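Long-range contact in MamA (Candidatus Magnetobacterium bavaricum, PDB 3VTX), which is an all-helical tetratricopeptide-repeat (TPR) protein, a family whose stacked helical hairpins generally serve as scaffolds for protein-protein interactions: residues R16-K29 with T41-G53. Residues are numbered along the deposited sequence; the frame is centred on the assembly and turned at random.
Sequences RTKGDFDGAIRAYK and TLLKLGKTYMDIG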
ATOM      1  N   ARG A  16      -9.479 -16.528   9.461  1.00 33.45           N
ATOM      2  CA  ARG A  16      -8.444 -15.752   8.919  1.00 35.76           C
ATOM      3  C   ARG A  16      -7.216 -15.711   9.912  1.00 36.88           C
ATOM      4  O   ARG A  16      -6.052 -15.929   9.538  1.00 34.58           O
ATOM      5  CB  ARG A  16      -8.972 -14.348   8.630  1.00 36.38           C
ATOM      6  CG  ARG A  16      -7.963 -13.486   7.891  1.00 38.14           C
ATOM      7  CD  ARG A  16      -8.529 -12.116   7.658  1.00 36.53           C
ATOM      8  NE  ARG A  16      -7.489 -11.288   7.128  1.00 39.96           N
ATOM      9  CZ  ARG A  16      -7.437  -9.983   7.240  1.00 40.07           C
ATOM     10  NH1 ARG A  16      -6.400  -9.365   6.745  1.00 41.55           N
ATOM     11  NH2 ARG A  16      -8.372  -9.311   7.907  1.00 43.14           N
ATOM     12  N   THR A  17      -7.519 -15.505  11.183  1.00 39.64           N
ATOM     13  CA  THR A  17      -6.422 -15.390  12.184  1.00 41.61           C
ATOM     14  C   THR A  17      -5.556 -16.669  12.217  1.00 42.43           C
ATOM     15  O   THR A  17      -4.308 -16.619  12.208  1.00 44.30           O
ATOM     16  CB  THR A  17      -7.037 -15.035  13.537  1.00 43.01           C
ATOM     17  OG1 THR A  17      -7.540 -13.696  13.430  1.00 41.56           O
ATOM     18  CG2 THR A  17      -6.011 -15.131  14.665  1.00 42.75           C
ATOM     19  N   LYS A  18      -6.246 -17.788  12.094  1.00 41.84           N
ATOM     20  CA  LYS A  18      -5.707 -19.144  12.031  1.00 42.54           C
ATOM     21  C   LYS A  18      -5.011 -19.517  10.699  1.00 41.67           C
ATOM     22  O   LYS A  18      -4.314 -20.532  10.617  1.00 42.58           O
ATOM     23  CB  LYS A  18      -6.922 -20.044  12.331  1.00 44.07           C
ATOM     24  CG  LYS A  18      -6.750 -21.524  12.515  1.00 49.27           C
ATOM     25  CD  LYS A  18      -7.992 -22.074  13.227  1.00 50.59           C
ATOM     26  CE  LYS A  18      -7.937 -23.586  13.367  0.50 51.58           C
ATOM     27  NZ  LYS A  18      -8.809 -24.065  14.485  0.50 52.61           N
ATOM     28  N   GLY A  19      -5.158 -18.700   9.649  1.00 38.23           N
ATOM     29  CA  GLY A  19      -4.387 -18.894   8.417  1.00 37.07           C
ATOM     30  C   GLY A  19      -5.217 -19.753   7.439  1.00 35.08           C
ATOM     31  O   GLY A  19      -4.726 -20.145   6.385  1.00 36.12           O
ATOM     32  N   ASP A  20      -6.436 -20.054   7.823  1.00 33.10           N
ATOM     33  CA  ASP A  20      -7.410 -20.805   6.950  1.00 32.24           C
ATOM     34  C   ASP A  20      -8.133 -19.802   6.060  1.00 28.56           C
ATOM     35  O   ASP A  20      -9.280 -19.419   6.280  1.00 28.59           O
ATOM     36  CB  ASP A  20      -8.378 -21.623   7.776  1.00 31.34           C
ATOM     37  CG  ASP A  20      -9.406 -22.378   6.951  1.00 34.20           C
ATOM     38  OD1 ASP A  20      -9.279 -22.425   5.682  1.00 30.87           O
ATOM     39  OD2 ASP A  20     -10.411 -22.837   7.555  1.00 34.58           O
ATOM     40  N   PHE A  21      -7.391 -19.335   5.082  1.00 26.97           N
ATOM     41  CA  PHE A  21      -7.899 -18.311   4.239  1.00 26.38           C
ATOM     42  C   PHE A  21      -9.122 -18.785   3.373  1.00 23.49           C
ATOM     43  O   PHE A  21     -10.022 -17.972   3.151  1.00 22.26           O
ATOM     44  CB  PHE A  21      -6.812 -17.718   3.341  1.00 29.46           C
ATOM     45  CG  PHE A  21      -5.722 -17.052   4.115  1.00 33.22           C
ATOM     46  CD1 PHE A  21      -5.956 -15.896   4.775  1.00 38.87           C
ATOM     47  CD2 PHE A  21      -4.483 -17.654   4.248  1.00 43.60           C
ATOM     48  CE1 PHE A  21      -4.979 -15.292   5.580  1.00 41.51           C
ATOM     49  CE2 PHE A  21      -3.467 -17.020   5.013  1.00 45.40           C
ATOM     50  CZ  PHE A  21      -3.739 -15.846   5.666  1.00 42.65           C
ATOM     51  N   ASP A  22      -9.095 -20.023   2.876  1.00 25.04           N
ATOM     52  CA  ASP A  22     -10.308 -20.537   2.152  1.00 22.87           C
ATOM     53  C   ASP A  22     -11.552 -20.520   3.013  1.00 24.87           C
ATOM     54  O   ASP A  22     -12.632 -20.022   2.634  1.00 23.99           O
ATOM     55  CB  ASP A  22     -10.029 -21.907   1.596  1.00 24.31           C
ATOM     56  CG  ASP A  22     -11.206 -22.410   0.750  1.00 25.42           C
ATOM     57  OD1 ASP A  22     -11.292 -22.024  -0.447  1.00 24.43           O
ATOM     58  OD2 ASP A  22     -12.067 -23.088   1.310  1.00 30.60           O
ATOM     59  N   GLY A  23     -11.431 -21.004   4.261  1.00 25.13           N
ATOM     60  CA  GLY A  23     -12.568 -20.907   5.197  1.00 24.92           C
ATOM     61  C   GLY A  23     -13.055 -19.496   5.519  1.00 22.83           C
ATOM     62  O   GLY A  23     -14.255 -19.268   5.619  1.00 24.25           O
ATOM     63  N   ALA A  24     -12.117 -18.581   5.702  1.00 23.35           N
ATOM     64  CA  ALA A  24     -12.415 -17.188   6.025  1.00 24.34           C
ATOM     65  C   ALA A  24     -13.201 -16.647   4.849  1.00 23.67           C
ATOM     66  O   ALA A  24     -14.211 -16.014   5.023  1.00 24.80           O
ATOM     67  CB  ALA A  24     -11.152 -16.391   6.257  1.00 25.71           C
ATOM     68  N   ILE A  25     -12.727 -16.843   3.598  1.00 21.98           N
ATOM     69  CA  ILE A  25     -13.433 -16.370   2.412  1.00 22.72           C
ATOM     70  C   ILE A  25     -14.854 -16.951   2.283  1.00 23.41           C
ATOM     71  O   ILE A  25     -15.797 -16.245   1.954  1.00 23.32           O
ATOM     72  CB  ILE A  25     -12.616 -16.755   1.171  1.00 22.93           C
ATOM     73  CG1 ILE A  25     -11.368 -15.809   1.081  1.00 24.29           C
ATOM     74  CG2 ILE A  25     -13.434 -16.555  -0.101  1.00 24.05           C
ATOM     75  CD1 ILE A  25     -10.225 -16.289   0.178  1.00 23.86           C
ATOM     76  N   ARG A  26     -14.988 -18.242   2.551  1.00 22.81           N
ATOM     77  CA  ARG A  26     -16.307 -18.872   2.563  1.00 23.86           C
ATOM     78  C   ARG A  26     -17.271 -18.194   3.521  1.00 24.44           C
ATOM     79  O   ARG A  26     -18.417 -17.924   3.144  1.00 26.42           O
ATOM     80  CB  ARG A  26     -16.230 -20.379   2.814  1.00 23.19           C
ATOM     81  CG  ARG A  26     -15.735 -21.074   1.610  1.00 25.31           C
ATOM     82  CD  ARG A  26     -15.751 -22.619   1.726  1.00 28.28           C
ATOM     83  NE  ARG A  26     -14.573 -23.094   2.406  1.00 30.93           N
ATOM     84  CZ  ARG A  26     -14.517 -23.573   3.628  1.00 29.06           C
ATOM     85  NH1 ARG A  26     -13.353 -24.003   4.087  1.00 32.74           N
ATOM     86  NH2 ARG A  26     -15.608 -23.699   4.324  1.00 31.35           N
ATOM     87  N   ALA A  27     -16.822 -17.937   4.728  1.00 25.96           N
ATOM     88  CA  ALA A  27     -17.655 -17.296   5.706  1.00 27.29           C
ATOM     89  C   ALA A  27     -18.062 -15.849   5.307  1.00 28.06           C
ATOM     90  O   ALA A  27     -19.227 -15.473   5.376  1.00 26.39           O
ATOM     91  CB  ALA A  27     -16.963 -17.323   7.074  1.00 29.00           C
ATOM     92  N   TYR A  28     -17.128 -15.073   4.722  1.00 26.03           N
ATOM     93  CA  TYR A  28     -17.414 -13.718   4.342  1.00 24.71           C
ATOM     94  C   TYR A  28     -18.317 -13.660   3.144  1.00 25.43           C
ATOM     95  O   TYR A  28     -19.275 -12.821   3.083  1.00 26.59           O
ATOM     96  CB  TYR A  28     -16.082 -13.004   4.091  1.00 24.56           C
ATOM     97  CG  TYR A  28     -15.140 -12.775   5.283  1.00 25.66           C
ATOM     98  CD1 TYR A  28     -15.600 -12.425   6.542  1.00 29.66           C
ATOM     99  CD2 TYR A  28     -13.767 -12.812   5.115  1.00 28.90           C
ATOM    100  CE1 TYR A  28     -14.737 -12.246   7.586  1.00 30.43           C
ATOM    101  CE2 TYR A  28     -12.901 -12.543   6.150  1.00 28.27           C
ATOM    102  CZ  TYR A  28     -13.396 -12.239   7.378  1.00 30.98           C
ATOM    103  OH  TYR A  28     -12.519 -11.975   8.370  1.00 31.87           O
ATOM    104  N   LYS A  29     -18.151 -14.629   2.227  1.00 25.66           N
ATOM    105  CA  LYS A  29     -19.011 -14.739   1.100  1.00 25.04           C
ATOM    106  C   LYS A  29     -20.464 -15.060   1.540  1.00 28.50           C
ATOM    107  O   LYS A  29     -21.427 -14.598   0.873  1.00 29.39           O
ATOM    108  CB  LYS A  29     -18.525 -15.704   0.065  1.00 24.43           C
ATOM    109  CG  LYS A  29     -17.319 -15.225  -0.789  1.00 24.25           C
ATOM    110  CD  LYS A  29     -16.855 -16.225  -1.777  1.00 23.66           C
ATOM    111  CE  LYS A  29     -15.752 -15.739  -2.663  1.00 22.71           C
ATOM    112  NZ  LYS A  29     -15.331 -16.842  -3.570  1.00 24.90           N
ATOM    113  N   THR A  41     -17.574  -6.313   5.946  1.00 28.21           N
ATOM    114  CA  THR A  41     -17.285  -7.611   5.282  1.00 29.13           C
ATOM    115  C   THR A  41     -16.593  -7.470   3.943  1.00 27.24           C
ATOM    116  O   THR A  41     -15.655  -8.220   3.669  1.00 27.32           O
ATOM    117  CB  THR A  41     -18.513  -8.503   5.220  1.00 29.09           C
ATOM    118  OG1 THR A  41     -18.964  -8.642   6.574  1.00 31.86           O
ATOM    119  CG2 THR A  41     -18.188 -10.014   4.679  1.00 28.20           C
ATOM    120  N   LEU A  42     -17.009  -6.516   3.145  1.00 27.25           N
ATOM    121  CA  LEU A  42     -16.341  -6.251   1.868  1.00 25.75           C
ATOM    122  C   LEU A  42     -14.876  -5.919   2.078  1.00 25.49           C
ATOM    123  O   LEU A  42     -14.008  -6.483   1.374  1.00 25.46           O
ATOM    124  CB  LEU A  42     -17.053  -5.170   1.070  1.00 25.33           C
ATOM    125  CG  LEU A  42     -18.324  -5.575   0.386  1.00 22.25           C
ATOM    126  CD1 LEU A  42     -19.157  -4.324  -0.082  1.00 27.82           C
ATOM    127  CD2 LEU A  42     -18.145  -6.574  -0.796  1.00 23.86           C
ATOM    128  N   LEU A  43     -14.553  -5.122   3.087  1.00 25.45           N
ATOM    129  CA  LEU A  43     -13.169  -4.743   3.343  1.00 26.35           C
ATOM    130  C   LEU A  43     -12.395  -5.949   3.865  1.00 25.03           C
ATOM    131  O   LEU A  43     -11.277  -6.182   3.496  1.00 24.65           O
ATOM    132  CB  LEU A  43     -13.110  -3.589   4.347  1.00 26.26           C
ATOM    133  CG  LEU A  43     -11.711  -3.104   4.618  1.00 27.20           C
ATOM    134  CD1 LEU A  43     -10.936  -2.691   3.341  1.00 25.87           C
ATOM    135  CD2 LEU A  43     -11.824  -1.888   5.625  1.00 28.90           C
ATOM    136  N   LYS A  44     -12.992  -6.729   4.759  1.00 25.51           N
ATOM    137  CA  LYS A  44     -12.323  -7.901   5.266  1.00 24.63           C
ATOM    138  C   LYS A  44     -12.089  -8.945   4.187  1.00 23.94           C
ATOM    139  O   LYS A  44     -10.956  -9.530   4.184  1.00 24.61           O
ATOM    140  CB  LYS A  44     -13.103  -8.559   6.428  1.00 26.31           C
ATOM    141  CG  LYS A  44     -12.919  -7.815   7.759  1.00 29.11           C
ATOM    142  CD  LYS A  44     -14.002  -8.274   8.763  1.00 33.84           C
ATOM    143  CE  LYS A  44     -13.681  -7.677  10.185  1.00 37.06           C
ATOM    144  NZ  LYS A  44     -14.616  -8.260  11.149  1.00 42.09           N
ATOM    145  N   LEU A  45     -13.062  -9.147   3.288  1.00 22.23           N
ATOM    146  CA  LEU A  45     -12.858 -10.133   2.175  1.00 21.97           C
ATOM    147  C   LEU A  45     -11.737  -9.635   1.261  1.00 21.85           C
ATOM    148  O   LEU A  45     -10.862 -10.376   0.842  1.00 22.60           O
ATOM    149  CB  LEU A  45     -14.141 -10.412   1.434  1.00 22.36           C
ATOM    150  CG  LEU A  45     -14.125 -11.370   0.262  1.00 23.92           C
ATOM    151  CD1 LEU A  45     -13.551 -12.713   0.766  1.00 20.99           C
ATOM    152  CD2 LEU A  45     -15.463 -11.469  -0.380  1.00 26.74           C
ATOM    153  N   GLY A  46     -11.757  -8.348   0.953  1.00 21.65           N
ATOM    154  CA  GLY A  46     -10.662  -7.742   0.166  1.00 22.04           C
ATOM    155  C   GLY A  46      -9.320  -7.985   0.825  1.00 22.96           C
ATOM    156  O   GLY A  46      -8.359  -8.383   0.179  1.00 22.18           O
ATOM    157  N   LYS A  47      -9.224  -7.696   2.126  1.00 23.35           N
ATOM    158  CA  LYS A  47      -7.953  -7.872   2.824  1.00 23.10           C
ATOM    159  C   LYS A  47      -7.465  -9.335   2.843  1.00 23.11           C
ATOM    160  O   LYS A  47      -6.238  -9.576   2.812  1.00 24.67           O
ATOM    161  CB  LYS A  47      -8.063  -7.361   4.232  1.00 23.55           C
ATOM    162  CG  LYS A  47      -8.141  -5.899   4.405  1.00 24.37           C
ATOM    163  CD  LYS A  47      -8.322  -5.526   5.855  1.00 29.22           C
ATOM    164  CE  LYS A  47      -8.224  -4.009   6.020  1.00 32.39           C
ATOM    165  NZ  LYS A  47      -8.509  -3.567   7.465  1.00 33.64           N
ATOM    166  N   THR A  48      -8.413 -10.271   2.942  1.00 22.71           N
ATOM    167  CA  THR A  48      -8.105 -11.692   2.949  1.00 21.34           C
ATOM    168  C   THR A  48      -7.495 -12.098   1.600  1.00 21.03           C
ATOM    169  O   THR A  48      -6.510 -12.807   1.588  1.00 20.30           O
ATOM    170  CB  THR A  48      -9.268 -12.544   3.294  1.00 22.53           C
ATOM    171  OG1 THR A  48      -9.832 -12.107   4.553  1.00 27.28           O
ATOM    172  CG2 THR A  48      -8.899 -14.037   3.367  1.00 22.16           C
ATOM    173  N   TYR A  49      -8.081 -11.631   0.501  1.00 20.76           N
ATOM    174  CA  TYR A  49      -7.522 -11.926  -0.775  1.00 21.46           C
ATOM    175  C   TYR A  49      -6.143 -11.275  -0.915  1.00 20.60           C
ATOM    176  O   TYR A  49      -5.266 -11.816  -1.550  1.00 21.35           O
ATOM    177  CB  TYR A  49      -8.497 -11.524  -1.908  1.00 20.06           C
ATOM    178  CG  TYR A  49      -9.569 -12.554  -2.229  1.00 19.43           C
ATOM    179  CD1 TYR A  49      -9.214 -13.845  -2.671  1.00 19.03           C
ATOM    180  CD2 TYR A  49     -10.919 -12.228  -2.155  1.00 20.46           C
ATOM    181  CE1 TYR A  49     -10.147 -14.751  -3.089  1.00 19.91           C
ATOM    182  CE2 TYR A  49     -11.894 -13.175  -2.501  1.00 22.54           C
ATOM    183  CZ  TYR A  49     -11.495 -14.433  -2.945  1.00 23.73           C
ATOM    184  OH  TYR A  49     -12.462 -15.318  -3.323  1.00 24.18           O
ATOM    185  N   MET A  50      -5.919 -10.093  -0.342  1.00 20.87           N
ATOM    186  CA  MET A  50      -4.578  -9.474  -0.422  1.00 23.25           C
ATOM    187  C   MET A  50      -3.579 -10.317   0.362  1.00 24.46           C
ATOM    188  O   MET A  50      -2.457 -10.470  -0.112  1.00 23.97           O
ATOM    189  CB  MET A  50      -4.591  -8.038   0.102  1.00 22.12           C
ATOM    190  CG  MET A  50      -5.413  -7.073  -0.730  1.00 23.51           C
ATOM    191  SD  MET A  50      -4.910  -6.878  -2.433  1.00 23.86           S
ATOM    192  CE  MET A  50      -3.371  -5.845  -2.197  1.00 21.49           C
ATOM    193  N   ASP A  51      -4.001 -10.884   1.482  1.00 23.80           N
ATOM    194  CA  ASP A  51      -3.154 -11.730   2.341  1.00 27.04           C
ATOM    195  C   ASP A  51      -2.585 -12.923   1.569  1.00 28.59           C
ATOM    196  O   ASP A  51      -1.437 -13.356   1.779  1.00 30.43           O
ATOM    197  CB  ASP A  51      -3.912 -12.242   3.570  1.00 27.80           C
ATOM    198  CG  ASP A  51      -4.087 -11.209   4.698  1.00 34.59           C
ATOM    199  OD1 ASP A  51      -3.389 -10.176   4.733  1.00 39.28           O
ATOM    200  OD2 ASP A  51      -4.975 -11.521   5.538  1.00 39.44           O
ATOM    201  N   ILE A  52      -3.381 -13.465   0.659  1.00 25.97           N
ATOM    202  CA  ILE A  52      -2.904 -14.586  -0.120  0.50 25.82           C
ATOM    203  C   ILE A  52      -2.424 -14.281  -1.524  1.00 25.27           C
ATOM    204  O   ILE A  52      -2.118 -15.188  -2.306  1.00 26.75           O
ATOM    205  CB  ILE A  52      -3.904 -15.672  -0.084  0.50 25.72           C
ATOM    206  CG1 ILE A  52      -5.223 -15.149  -0.605  0.50 22.96           C
ATOM    207  CG2 ILE A  52      -4.029 -16.124   1.388  0.50 25.74           C
ATOM    208  CD1 ILE A  52      -6.233 -16.084  -0.632  0.50 20.29           C
ATOM    209  N   GLY A  53      -2.237 -13.013  -1.816  1.00 23.59           N
ATOM    210  CA  GLY A  53      -1.613 -12.545  -2.992  1.00 23.27           C
ATOM    211  C   GLY A  53      -2.499 -12.594  -4.222  1.00 23.18           C
ATOM    212  O   GLY A  53      -2.043 -12.810  -5.286  1.00 22.60           O
TER
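R16, near the end of helix 5-18, reaches across to helix 39-51 and takes hold of D51. Its CG lies anti to the backbone N (chi1 -173°) and the chain stays extended to NE; an extended arginine is long enough to reach from helix 5-18 to D51. From CB outward, CG and then CD pass the hydroxyl of T48, with CD 3.4 Å from T48 OG1. NE donates to D51 OD2 at 3.0 Å, and NH1 donates to the same oxygen, so the guanidinium grips side-on and in its own plane, although the carboxylate is tilted 30° from it. NH1 also lies against K47 CB, while the ammonium of K47 turns away to E74.

Next to this salt bridge, residues 21-29 and 41-51 run nearly antiparallel (158°), their axes 9.8 Å apart at closest approach. T48 is small enough to sit as a knob among R16, A24, I25 and Y28. Its OG1 donates to K44 O, which leaves CG2 to meet the F21 ring edge and I25 CG1. Y28 is the reciprocal knob among T41, K44, L45 and T48: K44 CB lies over one ring face, 4.1 Å from the centroid, and the phenol OH is bonded to D13. I52 CG2 lies over a face of F21, 3.6 Å from its centroid; I25 CD1 rests on a face of the Y49 ring.

Y28 and T48 thus pack knobs-into-holes, joining antiparallel helices like those of TPR hairpins. The chemistry is divided: apolar groups and ring faces fill the interface, while one salt bridge, two N-H groups on a single carboxylate oxygen, joins the last turn of helix 39-51 to the end of helix 5-18.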